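PDB 4QEG: titin from Homo sapiens, which is a giant muscle protein, also classed as a protein serine/threonine kinase, that probably acts as an elastic sarcomeric scaffold built largely from immunoglobulin-like domains such as this one. Local coordinates for residues Lys10-Ile15 against Val84-Thr89; Lys21-Glu26 against Met65-Glu70; Phe25-Ser30 against Tyr75-Gly80; Trp38-Val43 against Thr69-Glu74. All blocks are in the same frame, centred on the assembly; numbering follows the deposited sequence.

Interaction 1 (Lys10-Ile15 against Val84-Thr89)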
loop_
_atom_site.group_PDB
_atom_site.type_symbol
_atom_site.label_atom_id
_atom_site.label_comp_id
_atom_site.label_asym_id
_atom_site.label_seq_id
_atom_site.Cartn_x
_atom_site.Cartn_y
_atom_site.Cartn_z
ATOM N N LYS A 10 2.367 -11.983 1.199
ATOM C CA LYS A 10 0.925 -11.821 1.325
ATOM C C LYS A 10 0.468 -10.559 0.600
ATOM O O LYS A 10 0.983 -9.465 0.847
ATOM C CB LYS A 10 0.511 -11.777 2.800
ATOM C CG LYS A 10 -0.933 -11.355 3.015
ATOM C CD LYS A 10 -1.447 -11.789 4.369
ATOM C CE LYS A 10 -1.281 -13.291 4.544
ATOM N NZ LYS A 10 -1.840 -14.076 3.397
ATOM N N THR A 11 -0.503 -10.730 -0.294
ATOM C CA THR A 11 -0.963 -9.668 -1.179
ATOM C C THR A 11 -1.984 -8.756 -0.507
ATOM O O THR A 11 -2.439 -9.021 0.602
ATOM C CB THR A 11 -1.590 -10.250 -2.462
ATOM O OG1 THR A 11 -2.851 -10.858 -2.151
ATOM C CG2 THR A 11 -0.669 -11.297 -3.077
ATOM N N MET A 12 -2.337 -7.681 -1.202
ATOM C CA MET A 12 -3.223 -6.660 -0.666
ATOM C C MET A 12 -4.654 -6.920 -1.077
ATOM O O MET A 12 -4.912 -7.653 -2.025
ATOM C CB MET A 12 -2.775 -5.288 -1.146
ATOM C CG MET A 12 -1.280 -5.128 -1.063
ATOM S SD MET A 12 -0.678 -3.517 -1.580
ATOM C CE MET A 12 -1.317 -3.433 -3.233
ATOM N N LYS A 13 -5.586 -6.294 -0.371
ATOM C CA LYS A 13 -6.994 -6.553 -0.587
ATOM C C LYS A 13 -7.672 -5.304 -1.135
ATOM O O LYS A 13 -7.319 -4.181 -0.775
ATOM C CB LYS A 13 -7.640 -7.011 0.724
ATOM C CG LYS A 13 -9.141 -7.202 0.672
ATOM C CD LYS A 13 -9.538 -8.469 -0.069
ATOM C CE LYS A 13 -11.040 -8.497 -0.328
ATOM N NZ LYS A 13 -11.516 -9.865 -0.698
ATOM N N ASN A 14 -8.627 -5.484 -2.036
ATOM C CA ASN A 14 -9.403 -4.341 -2.488
ATOM C C ASN A 14 -10.207 -3.824 -1.300
ATOM O O ASN A 14 -10.584 -4.603 -0.429
ATOM C CB ASN A 14 -10.303 -4.726 -3.653
ATOM C CG ASN A 14 -9.519 -5.233 -4.841
ATOM O OD1 ASN A 14 -8.383 -4.811 -5.084
ATOM N ND2 ASN A 14 -10.128 -6.126 -5.610
ATOM N N ILE A 15 -10.446 -2.520 -1.253
ATOM C CA ILE A 15 -11.177 -1.924 -0.137
ATOM C C ILE A 15 -12.024 -0.749 -0.591
ATOM O O ILE A 15 -11.633 0.006 -1.485
ATOM C CB ILE A 15 -10.214 -1.464 0.999
ATOM C CG1 ILE A 15 -10.999 -0.930 2.211
ATOM C CG2 ILE A 15 -9.207 -0.436 0.496
ATOM C CD1 ILE A 15 -10.128 -0.577 3.390
ATOM N N VAL A 84 2.419 -6.253 -6.274
ATOM C CA VAL A 84 1.009 -6.590 -6.081
ATOM C C VAL A 84 0.178 -5.317 -6.044
ATOM O O VAL A 84 0.670 -4.264 -5.642
ATOM C CB VAL A 84 0.770 -7.379 -4.774
ATOM C CG1 VAL A 84 1.310 -8.794 -4.889
ATOM C CG2 VAL A 84 1.394 -6.654 -3.584
ATOM N N SER A 85 -1.081 -5.418 -6.454
ATOM C CA SER A 85 -1.944 -4.259 -6.571
ATOM C C SER A 85 -3.337 -4.536 -6.014
ATOM O O SER A 85 -3.791 -5.678 -5.961
ATOM C CB SER A 85 -2.054 -3.822 -8.031
ATOM O OG SER A 85 -0.847 -3.238 -8.473
ATOM N N ALA A 86 -4.016 -3.478 -5.607
ATOM C CA ALA A 86 -5.396 -3.597 -5.181
ATOM C C ALA A 86 -6.054 -2.253 -5.422
ATOM O O ALA A 86 -5.378 -1.252 -5.614
ATOM C CB ALA A 86 -5.490 -4.020 -3.723
ATOM N N THR A 87 -7.376 -2.225 -5.430
ATOM C CA THR A 87 -8.093 -1.003 -5.741
ATOM C C THR A 87 -8.759 -0.408 -4.509
ATOM O O THR A 87 -9.268 -1.137 -3.649
ATOM C CB THR A 87 -9.165 -1.256 -6.807
ATOM O OG1 THR A 87 -10.207 -2.060 -6.246
ATOM C CG2 THR A 87 -8.560 -1.976 -7.995
ATOM N N LEU A 88 -8.732 0.917 -4.424
ATOM C CA LEU A 88 -9.504 1.633 -3.428
ATOM C C LEU A 88 -10.685 2.260 -4.143
ATOM O O LEU A 88 -10.528 2.908 -5.178
ATOM C CB LEU A 88 -8.679 2.709 -2.717
ATOM C CG LEU A 88 -9.455 3.749 -1.893
ATOM C CD1 LEU A 88 -10.127 3.140 -0.668
ATOM C CD2 LEU A 88 -8.553 4.902 -1.471
ATOM N N THR A 89 -11.867 2.048 -3.587
ATOM C CA THR A 89 -13.056 2.755 -4.030
ATOM C C THR A 89 -13.522 3.663 -2.902
ATOM O O THR A 89 -13.801 3.195 -1.791
ATOM C CB THR A 89 -14.187 1.790 -4.418
ATOM O OG1 THR A 89 -13.714 0.885 -5.424
ATOM C CG2 THR A 89 -15.404 2.568 -4.937
HETATM O O HOH W 1 -3.220 -7.994 -4.442
HETATM O O HOH W 2 -12.270 -1.037 -4.271
#

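Interaction 2 (Lys21-Glu26 against Met65-Glu70). With CA (calcium ion), chain C.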
loop_
_atom_site.group_PDB
_atom_site.type_symbol
_atom_site.label_atom_id
_atom_site.label_comp_id
_atom_site.label_asym_id
_atom_site.label_seq_id
_atom_site.Cartn_x
_atom_site.Cartn_y
_atom_site.Cartn_z
ATOM N N LYS A 21 -13.266 9.277 5.103
ATOM C CA LYS A 21 -12.771 8.303 6.068
ATOM C C LYS A 21 -11.412 7.760 5.658
ATOM O O LYS A 21 -10.972 7.955 4.531
ATOM C CB LYS A 21 -13.755 7.145 6.225
ATOM C CG LYS A 21 -15.196 7.577 6.415
ATOM C CD LYS A 21 -15.550 7.666 7.878
ATOM C CE LYS A 21 -15.254 9.028 8.455
ATOM N NZ LYS A 21 -15.728 9.130 9.867
ATOM N N THR A 22 -10.784 7.028 6.569
ATOM C CA THR A 22 -9.461 6.460 6.336
ATOM C C THR A 22 -9.500 5.046 5.728
ATOM O O THR A 22 -10.270 4.194 6.162
ATOM C CB THR A 22 -8.685 6.446 7.656
ATOM O OG1 THR A 22 -8.569 7.792 8.135
ATOM C CG2 THR A 22 -7.303 5.848 7.480
ATOM N N ALA A 23 -8.671 4.810 4.714
ATOM C CA ALA A 23 -8.508 3.483 4.136
ATOM C C ALA A 23 -7.088 2.980 4.380
ATOM O O ALA A 23 -6.203 3.768 4.705
ATOM C CB ALA A 23 -8.808 3.507 2.625
ATOM N N SER A 24 -6.859 1.678 4.214
ATOM C CA SER A 24 -5.486 1.180 4.236
ATOM C C SER A 24 -5.255 -0.035 3.336
ATOM O O SER A 24 -6.188 -0.733 2.930
ATOM C CB SER A 24 -5.063 0.846 5.667
ATOM O OG SER A 24 -5.805 -0.246 6.172
ATOM N N PHE A 25 -3.988 -0.251 3.003
ATOM C CA PHE A 25 -3.556 -1.436 2.286
ATOM C C PHE A 25 -2.429 -2.070 3.089
ATOM O O PHE A 25 -1.606 -1.365 3.656
ATOM C CB PHE A 25 -3.073 -1.085 0.872
ATOM C CG PHE A 25 -4.163 -0.599 -0.054
ATOM C CD1 PHE A 25 -4.962 -1.500 -0.742
ATOM C CD2 PHE A 25 -4.374 0.759 -0.251
ATOM C CE1 PHE A 25 -5.952 -1.053 -1.612
ATOM C CE2 PHE A 25 -5.358 1.208 -1.114
ATOM C CZ PHE A 25 -6.141 0.305 -1.803
ATOM N N GLU A 26 -2.379 -3.393 3.152
ATOM C CA GLU A 26 -1.235 -4.017 3.792
ATOM C C GLU A 26 -0.605 -5.071 2.888
ATOM O O GLU A 26 -1.286 -5.793 2.146
ATOM C CB GLU A 26 -1.624 -4.624 5.148
ATOM C CG GLU A 26 -2.106 -3.590 6.194
ATOM C CD GLU A 26 -3.552 -3.159 5.983
ATOM O OE1 GLU A 26 -4.354 -3.982 5.508
ATOM O OE2 GLU A 26 -3.893 -2.002 6.300
ATOM N N MET A 65 -5.459 8.726 4.575
ATOM C CA MET A 65 -6.376 9.488 5.404
ATOM C C MET A 65 -7.155 10.519 4.595
ATOM O O MET A 65 -6.747 10.909 3.493
ATOM C CB MET A 65 -5.609 10.167 6.541
ATOM C CG MET A 65 -4.907 9.167 7.465
ATOM S SD MET A 65 -3.968 9.956 8.761
ATOM C CE MET A 65 -5.294 10.583 9.781
ATOM N N ASN A 66 -8.295 10.930 5.144
ATOM C CA ASN A 66 -9.119 11.970 4.551
ATOM C C ASN A 66 -9.478 11.676 3.103
ATOM O O ASN A 66 -9.317 12.536 2.240
ATOM C CB ASN A 66 -8.398 13.312 4.649
ATOM C CG ASN A 66 -8.032 13.658 6.067
ATOM O OD1 ASN A 66 -6.853 13.742 6.425
ATOM N ND2 ASN A 66 -9.052 13.841 6.899
ATOM N N THR A 67 -9.947 10.462 2.835
ATOM C CA THR A 67 -10.138 10.041 1.447
ATOM C C THR A 67 -11.109 10.934 0.698
ATOM O O THR A 67 -12.119 11.375 1.255
ATOM C CB THR A 67 -10.656 8.602 1.330
ATOM O OG1 THR A 67 -11.801 8.432 2.179
ATOM C CG2 THR A 67 -9.560 7.592 1.686
ATOM N N SER A 68 -10.772 11.194 -0.565
ATOM C CA SER A 68 -11.659 11.872 -1.497
ATOM C C SER A 68 -11.867 10.976 -2.718
ATOM O O SER A 68 -11.158 9.981 -2.907
ATOM C CB SER A 68 -11.101 13.248 -1.912
ATOM O OG SER A 68 -9.847 13.133 -2.564
ATOM N N THR A 69 -12.852 11.339 -3.533
ATOM C CA THR A 69 -13.180 10.622 -4.765
ATOM C C THR A 69 -11.944 10.374 -5.634
ATOM O O THR A 69 -11.782 9.298 -6.227
ATOM C CB THR A 69 -14.232 11.415 -5.582
ATOM O OG1 THR A 69 -15.355 11.729 -4.744
ATOM C CG2 THR A 69 -14.706 10.629 -6.805
ATOM N N GLU A 70 -11.077 11.376 -5.691
ATOM C CA GLU A 70 -9.843 11.326 -6.470
ATOM C C GLU A 70 -8.909 10.199 -6.011
ATOM O O GLU A 70 -8.118 9.687 -6.802
ATOM C CB GLU A 70 -9.111 12.686 -6.389
ATOM C CG GLU A 70 -9.813 13.858 -7.101
ATOM C CD GLU A 70 -10.634 14.772 -6.160
ATOM O OE1 GLU A 70 -11.158 14.271 -5.144
ATOM O OE2 GLU A 70 -10.765 15.991 -6.447
HETATM CA CA CA C . -16.045 14.057 -3.574
HETATM O O HOH W 3 -13.738 14.930 -4.584
HETATM O O HOH W 4 -16.999 16.500 -3.649
#

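Interaction 3 (Phe25-Ser30 against Tyr75-Gly80). With CA (calcium ion), chain B.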
loop_
_atom_site.group_PDB
_atom_site.type_symbol
_atom_site.label_atom_id
_atom_site.label_comp_id
_atom_site.label_asym_id
_atom_site.label_seq_id
_atom_site.Cartn_x
_atom_site.Cartn_y
_atom_site.Cartn_z
ATOM N N PHE A 25 -3.988 -0.251 3.003
ATOM C CA PHE A 25 -3.556 -1.436 2.286
ATOM C C PHE A 25 -2.429 -2.070 3.089
ATOM O O PHE A 25 -1.606 -1.365 3.656
ATOM C CB PHE A 25 -3.073 -1.085 0.872
ATOM C CG PHE A 25 -4.163 -0.599 -0.054
ATOM C CD1 PHE A 25 -4.962 -1.500 -0.742
ATOM C CD2 PHE A 25 -4.374 0.759 -0.251
ATOM C CE1 PHE A 25 -5.952 -1.053 -1.612
ATOM C CE2 PHE A 25 -5.358 1.208 -1.114
ATOM C CZ PHE A 25 -6.141 0.305 -1.803
ATOM N N GLU A 26 -2.379 -3.393 3.152
ATOM C CA GLU A 26 -1.235 -4.017 3.792
ATOM C C GLU A 26 -0.605 -5.071 2.888
ATOM O O GLU A 26 -1.286 -5.793 2.146
ATOM C CB GLU A 26 -1.624 -4.624 5.148
ATOM C CG GLU A 26 -2.106 -3.590 6.194
ATOM C CD GLU A 26 -3.552 -3.159 5.983
ATOM O OE1 GLU A 26 -4.354 -3.982 5.508
ATOM O OE2 GLU A 26 -3.893 -2.002 6.300
ATOM N N CYS A 27 0.714 -5.142 2.967
ATOM C CA CYS A 27 1.481 -6.114 2.228
ATOM C C CYS A 27 2.490 -6.738 3.181
ATOM O O CYS A 27 3.097 -6.039 3.994
ATOM C CB CYS A 27 2.182 -5.449 1.034
ATOM S SG CYS A 27 3.122 -6.597 0.012
ATOM N N GLU A 28 2.664 -8.049 3.104
ATOM C CA GLU A 28 3.725 -8.691 3.876
ATOM C C GLU A 28 4.808 -9.222 2.949
ATOM O O GLU A 28 4.520 -9.710 1.851
ATOM C CB GLU A 28 3.163 -9.803 4.758
ATOM C CG GLU A 28 2.295 -9.255 5.893
ATOM C CD GLU A 28 1.423 -10.307 6.556
ATOM O OE1 GLU A 28 1.769 -11.502 6.502
ATOM O OE2 GLU A 28 0.385 -9.928 7.143
ATOM N N VAL A 29 6.055 -9.110 3.399
ATOM C CA VAL A 29 7.206 -9.538 2.621
ATOM C C VAL A 29 8.102 -10.519 3.396
ATOM O O VAL A 29 7.963 -10.691 4.611
ATOM C CB VAL A 29 8.063 -8.324 2.163
ATOM C CG1 VAL A 29 7.259 -7.416 1.222
ATOM C CG2 VAL A 29 8.571 -7.545 3.360
ATOM N N SER A 30 9.035 -11.126 2.673
ATOM C CA SER A 30 9.904 -12.181 3.177
ATOM C C SER A 30 10.980 -11.721 4.161
ATOM O O SER A 30 11.388 -12.470 5.049
ATOM C CB SER A 30 10.590 -12.862 1.992
ATOM O OG SER A 30 11.280 -11.904 1.206
ATOM N N TYR A 75 -3.519 0.919 -6.098
ATOM C CA TYR A 75 -2.356 1.100 -5.240
ATOM C C TYR A 75 -1.477 -0.142 -5.353
ATOM O O TYR A 75 -1.997 -1.257 -5.431
ATOM C CB TYR A 75 -2.804 1.382 -3.795
ATOM C CG TYR A 75 -3.493 2.732 -3.690
ATOM C CD1 TYR A 75 -4.857 2.870 -3.964
ATOM C CD2 TYR A 75 -2.765 3.874 -3.368
ATOM C CE1 TYR A 75 -5.474 4.104 -3.900
ATOM C CE2 TYR A 75 -3.369 5.103 -3.304
ATOM C CZ TYR A 75 -4.723 5.217 -3.568
ATOM O OH TYR A 75 -5.305 6.459 -3.511
ATOM N N THR A 76 -0.158 0.056 -5.407
ATOM C CA THR A 76 0.770 -1.028 -5.705
ATOM C C THR A 76 1.912 -1.093 -4.684
ATOM O O THR A 76 2.440 -0.067 -4.267
ATOM C CB THR A 76 1.368 -0.869 -7.142
ATOM O OG1 THR A 76 0.313 -0.660 -8.090
ATOM C CG2 THR A 76 2.175 -2.094 -7.555
ATOM N N PHE A 77 2.287 -2.300 -4.269
ATOM C CA PHE A 77 3.506 -2.461 -3.473
ATOM C C PHE A 77 4.552 -3.225 -4.274
ATOM O O PHE A 77 4.259 -4.273 -4.847
ATOM C CB PHE A 77 3.230 -3.192 -2.163
ATOM C CG PHE A 77 4.398 -3.193 -1.217
ATOM C CD1 PHE A 77 5.304 -4.242 -1.209
ATOM C CD2 PHE A 77 4.610 -2.123 -0.356
ATOM C CE1 PHE A 77 6.387 -4.233 -0.346
ATOM C CE2 PHE A 77 5.702 -2.113 0.516
ATOM C CZ PHE A 77 6.583 -3.168 0.519
ATOM N N VAL A 78 5.775 -2.707 -4.287
ATOM C CA VAL A 78 6.852 -3.280 -5.083
ATOM C C VAL A 78 7.959 -3.902 -4.210
ATOM O O VAL A 78 8.436 -3.267 -3.274
ATOM C CB VAL A 78 7.459 -2.195 -5.997
ATOM C CG1 VAL A 78 8.586 -2.768 -6.832
ATOM C CG2 VAL A 78 6.364 -1.562 -6.878
ATOM N N CYS A 79 8.369 -5.132 -4.520
ATOM C CA CYS A 79 9.401 -5.811 -3.733
ATOM C C CYS A 79 9.955 -7.029 -4.465
ATOM O O CYS A 79 9.195 -7.842 -4.986
ATOM C CB CYS A 79 8.835 -6.224 -2.370
ATOM S SG CYS A 79 9.867 -7.303 -1.342
ATOM N N GLY A 80 11.280 -7.159 -4.493
ATOM C CA GLY A 80 11.913 -8.216 -5.264
ATOM C C GLY A 80 11.575 -8.006 -6.726
ATOM O O GLY A 80 11.488 -6.870 -7.176
HETATM CA CA CA B . 11.793 -4.850 -8.372
HETATM O O HOH W 5 11.986 -3.948 -6.221
HETATM O O HOH W 6 9.233 -5.353 -8.570
HETATM O O HOH W 7 11.775 -6.093 -10.582
HETATM O O HOH W 8 10.771 -2.950 -9.129
#

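Interaction 4 (Trp38-Val43 against Thr69-Glu74). With CA (calcium ion), chain C.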
loop_
_atom_site.group_PDB
_atom_site.type_symbol
_atom_site.label_atom_id
_atom_site.label_comp_id
_atom_site.label_asym_id
_atom_site.label_seq_id
_atom_site.Cartn_x
_atom_site.Cartn_y
_atom_site.Cartn_z
ATOM N N TRP A 38 5.559 2.174 -2.320
ATOM C CA TRP A 38 4.133 2.277 -2.581
ATOM C C TRP A 38 3.890 3.141 -3.790
ATOM O O TRP A 38 4.531 4.176 -3.962
ATOM C CB TRP A 38 3.391 2.859 -1.372
ATOM C CG TRP A 38 3.333 1.928 -0.208
ATOM C CD1 TRP A 38 4.145 1.936 0.887
ATOM C CD2 TRP A 38 2.415 0.842 -0.020
ATOM N NE1 TRP A 38 3.785 0.924 1.753
ATOM C CE2 TRP A 38 2.731 0.237 1.214
ATOM C CE3 TRP A 38 1.353 0.328 -0.772
ATOM C CZ2 TRP A 38 2.019 -0.850 1.716
ATOM C CZ3 TRP A 38 0.656 -0.751 -0.276
ATOM C CH2 TRP A 38 0.988 -1.329 0.953
ATOM N N LEU A 39 2.950 2.714 -4.621
ATOM C CA LEU A 39 2.599 3.433 -5.828
ATOM C C LEU A 39 1.100 3.719 -5.860
ATOM O O LEU A 39 0.298 2.878 -5.441
ATOM C CB LEU A 39 2.987 2.629 -7.075
ATOM C CG LEU A 39 4.398 2.061 -7.254
ATOM C CD1 LEU A 39 4.501 1.310 -8.598
ATOM C CD2 LEU A 39 5.439 3.156 -7.184
ATOM N N LYS A 40 0.741 4.903 -6.355
ATOM C CA LYS A 40 -0.648 5.233 -6.678
ATOM C C LYS A 40 -0.763 5.395 -8.184
ATOM O O LYS A 40 -0.161 6.308 -8.745
ATOM C CB LYS A 40 -1.095 6.511 -5.968
ATOM C CG LYS A 40 -2.467 7.017 -6.397
ATOM C CD LYS A 40 -2.945 8.150 -5.490
ATOM C CE LYS A 40 -4.395 8.530 -5.779
ATOM N NZ LYS A 40 -4.520 9.452 -6.935
ATOM N N ASN A 41 -1.515 4.505 -8.837
ATOM C CA ASN A 41 -1.575 4.470 -10.304
ATOM C C ASN A 41 -0.187 4.504 -10.982
ATOM O O ASN A 41 -0.007 5.109 -12.049
ATOM C CB ASN A 41 -2.435 5.618 -10.832
ATOM C CG ASN A 41 -3.910 5.466 -10.463
ATOM O OD1 ASN A 41 -4.381 4.357 -10.190
ATOM N ND2 ASN A 41 -4.638 6.574 -10.461
ATOM N N GLY A 42 0.787 3.853 -10.352
ATOM C CA GLY A 42 2.131 3.761 -10.892
ATOM C C GLY A 42 3.071 4.874 -10.462
ATOM O O GLY A 42 4.257 4.832 -10.774
ATOM N N VAL A 43 2.550 5.872 -9.751
ATOM C CA VAL A 43 3.364 7.010 -9.315
ATOM C C VAL A 43 3.829 6.785 -7.880
ATOM O O VAL A 43 3.032 6.466 -7.015
ATOM C CB VAL A 43 2.589 8.353 -9.397
ATOM C CG1 VAL A 43 3.461 9.500 -8.935
ATOM C CG2 VAL A 43 2.083 8.607 -10.800
ATOM N N THR A 69 -12.852 11.339 -3.533
ATOM C CA THR A 69 -13.180 10.622 -4.765
ATOM C C THR A 69 -11.944 10.374 -5.634
ATOM O O THR A 69 -11.782 9.298 -6.227
ATOM C CB THR A 69 -14.232 11.415 -5.582
ATOM O OG1 THR A 69 -15.355 11.729 -4.744
ATOM C CG2 THR A 69 -14.706 10.629 -6.805
ATOM N N GLU A 70 -11.077 11.376 -5.691
ATOM C CA GLU A 70 -9.843 11.326 -6.470
ATOM C C GLU A 70 -8.909 10.199 -6.011
ATOM O O GLU A 70 -8.118 9.687 -6.802
ATOM C CB GLU A 70 -9.111 12.686 -6.389
ATOM C CG GLU A 70 -9.813 13.858 -7.101
ATOM C CD GLU A 70 -10.634 14.772 -6.160
ATOM O OE1 GLU A 70 -11.158 14.271 -5.144
ATOM O OE2 GLU A 70 -10.765 15.991 -6.447
ATOM N N ASP A 71 -8.998 9.821 -4.738
ATOM C CA ASP A 71 -8.163 8.748 -4.185
ATOM C C ASP A 71 -8.581 7.346 -4.648
ATOM O O ASP A 71 -7.872 6.362 -4.400
ATOM C CB ASP A 71 -8.194 8.789 -2.663
ATOM C CG ASP A 71 -7.728 10.116 -2.109
ATOM O OD1 ASP A 71 -6.832 10.728 -2.723
ATOM O OD2 ASP A 71 -8.258 10.550 -1.064
ATOM N N SER A 72 -9.753 7.250 -5.272
ATOM C CA SER A 72 -10.171 6.004 -5.912
ATOM C C SER A 72 -9.153 5.687 -6.993
ATOM O O SER A 72 -9.117 6.343 -8.024
ATOM C CB SER A 72 -11.577 6.116 -6.510
ATOM O OG SER A 72 -12.531 6.484 -5.526
ATOM N N ALA A 73 -8.315 4.690 -6.751
ATOM C CA ALA A 73 -7.200 4.414 -7.647
ATOM C C ALA A 73 -6.680 2.991 -7.452
ATOM O O ALA A 73 -7.184 2.248 -6.606
ATOM C CB ALA A 73 -6.075 5.417 -7.412
ATOM N N GLU A 74 -5.680 2.612 -8.242
ATOM C CA GLU A 74 -4.962 1.377 -7.989
ATOM C C GLU A 74 -3.722 1.684 -7.160
ATOM O O GLU A 74 -2.973 2.607 -7.467
ATOM C CB GLU A 74 -4.574 0.690 -9.299
ATOM C CG GLU A 74 -4.011 -0.697 -9.120
ATOM C CD GLU A 74 -3.866 -1.439 -10.434
ATOM O OE1 GLU A 74 -3.044 -1.004 -11.267
ATOM O OE2 GLU A 74 -4.571 -2.456 -10.627
HETATM CA CA CA C . -16.045 14.057 -3.574
HETATM O O HOH W 9 -6.759 9.634 -8.922
HETATM O O HOH W 10 -7.515 6.880 -10.032
HETATM O O HOH W 3 -13.738 14.930 -4.584
HETATM O O HOH W 4 -16.999 16.500 -3.649
#

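Interaction 1 (Lys10-Ile15 against Val84-Thr89)
Met12, Asn14 and Ile15 lay the link between strands 8-10 and 15-17 along the edge of strand 82-90, in a parallel contact that becomes true beta pairing only at Ile15 with Leu88. Farther upstream a water spans the gap, donating to Met12 O at 3.0 Å and to Ser85 O at 2.8 Å. On the inner side, Met12 CG stands beside its backbone N (chi1 -43°) and the bent chain brings the methyl CE to 3.5 Å from Ser85 CA, a tight fit, while the body of the side chain packs between Val84 CG2 and Ala86 CB; Phe77 lies behind it. The amide of Asn14 then stands in for a backbone acceptor: Thr87 N donates to Asn14 OD1 at 2.8 Å, 37° out of the carbonyl plane. Regular pairing follows, with Ile15 N giving a 3.0 Å bond to Thr87 O and Thr89 N a 2.9 Å bond to Ile15 O, so that Leu88 is straddled. Ile15 CG2 and Leu88 CD1 lie side by side, 3.9 Å apart, facing the core. A first strand that leaves one sheet and joins the other parallel to the last strand, as A' joins G, is characteristic of I-set and V-set immunoglobulin domains.

Interaction 2 (Lys21-Glu26 against Met65-Glu70)
Thr67 and Lys21 meet side chain to backbone, and the orientation of the threonine decides the contact. Its OG1 is wedged between its own N and carbonyl carbon (chi1 51°), which turns the hydroxyl the same way as its amide, and both grip one acceptor: Thr67 OG1 donates to Lys21 O at 2.5 Å, unusually short, tilted 16° from the carbonyl plane, and Thr67 N reaches Lys21 O at 3.2 Å from well above that plane. The Thr67 CG2 methyl points past the same oxygen toward the interior and comes within 4.3 Å of Ala23 CB; the Thr67 side chain also touches Val17 and Val90. Next to this grip, Thr22 and Met65 lie alongside each other and point the same way, with Met65 CG 4.0 Å from Thr22 OG1 and 4.1 Å from Thr22 CG2. This is the end of the immunoglobulin sandwich where strand B begins and strand E runs into the E-F crossover: regular pairing of Ala23 with Ile64 stops here, and the pair of hydrogen bonds from Thr67 continues the connection into the loop. Asn66, with both backbone angles positive, swings the chain round so that Thr67 can face Lys21 O. Beyond it, Ser68 OG bonds to Glu70 OE1 as the loop coils into a 3-10 turn. At the far end Thr69 OG1 binds a calcium ion at 2.7 Å, with Glu19 also among its ligands; a water on that ion donates to Glu70 OE1 at 2.7 Å.

Interaction 3 (Phe25-Ser30 against Tyr75-Gly80)
Phe25, Cys27 and Val29 project from strand 23-29 into the core and meet Tyr75, Phe77 and Cys79 of strand 73-79, two rows facing each other across the sandwich. The strands run 15° from parallel with axes 8.5 Å apart, a spacing bridged by side chains. At one end the CB of Tyr75 sits over a face of the Phe25 ring, 4.0 Å from its centroid, while the two rings meet obliquely: Phe25 CE2 lies 3.3 Å from Tyr75 CD1, the planes 31° apart. In the middle a small residue faces a large one. Cys27 CB lies over the face of the Phe77 ring, and SG, anti to its backbone N (chi1 -178°), runs on obliquely to 3.4 Å from Phe77 CD1. The next bump is Val29 CG1, which fits the angle between the ring and a sulfur, 3.7 Å from Phe77 CE1 and also 3.7 Å from Cys79 SG. Beyond the strand, Gly80 O binds a calcium ion at 2.4 Å, among four waters. Many immunoglobulin domains join strands B and F here by a disulfide; in this one Phe77 faces Cys27, and Cys79 SG meets Val29. With no hydrogen bond across the gap, cohesion between these rows probably rests on apolar burial, with CH-pi and sulfur-aromatic contacts.

Interaction 4 (Trp38-Val43 against Thr69-Glu74)
A type I' beta turn, Lys40 to Val43, at the end of strand 37-40 meets the start of strand 73-79 and the 3-10 turn before it, joining the C-C' hairpin to the E-F loop. Asn41 makes the link with backbone and side chain together. Asn41 N donates to Glu74 O at 2.8 Å and is nearly straight (176°), and Glu74 N answers with a 2.9 Å bond to Asn41 OD1; the amide thus replaces a strand partner where the turn has already bent the backbone away. The Ala73 methyl packs against this amide, CB being 3.4 Å from Asn41 OD1. Asn41 ND2 is tied on by a water that it donates to at 2.9 Å and that donates in turn to Ser72 O. Lys40 makes a separate, water-mediated link: its chain is extended to CE, passes 3.9 Å from Ala73 CB, then bends (chi4 -82°) so that NZ gives a 3.0 Å bond to a water held by Glu70 O. The buried charge of Asp71 lies near but is not in contact with the ammonium; its OD2 is salt-bridged to Lys50 and accepts from Ser68 N. At the 3-10 turn Thr69-Asp71, Ser72 N and Ser72 OG both bond to Thr69 O, at 3.0 Å each, from the same face of its plane, which fixes the coil. Asp71 O in turn accepts from Tyr75 OH, four residues on: the tyrosine corner of Greek-key beta sandwiches, with the tyrosine near the start of strand F, its usual place in an immunoglobulin domain.

In the fold
From the N terminus, Lys10-Ile15 closes the longest loop, reaching Val84-Thr89 near the C terminus, and the other three contacts nest inside it. Strand 23-29 then opens interactions 2 and 3 from overlapping ends, sharing Phe25 and Glu26: the residues leading into it meet the E-F loop, its remainder faces strand 73-79 across the core. Interaction 4, starting at strand 37-40, lies within the loop of interaction 3 and crosses interaction 2, sharing Thr69 and Glu70 with it, beside one calcium ion. Val84 O to Phe77 N and Thr76 O to Leu39 N carry the sheet from interaction 1 through 3 to 4, while Leu88 packs on Phe25, joining the two sheets, and Met12 on Trp38.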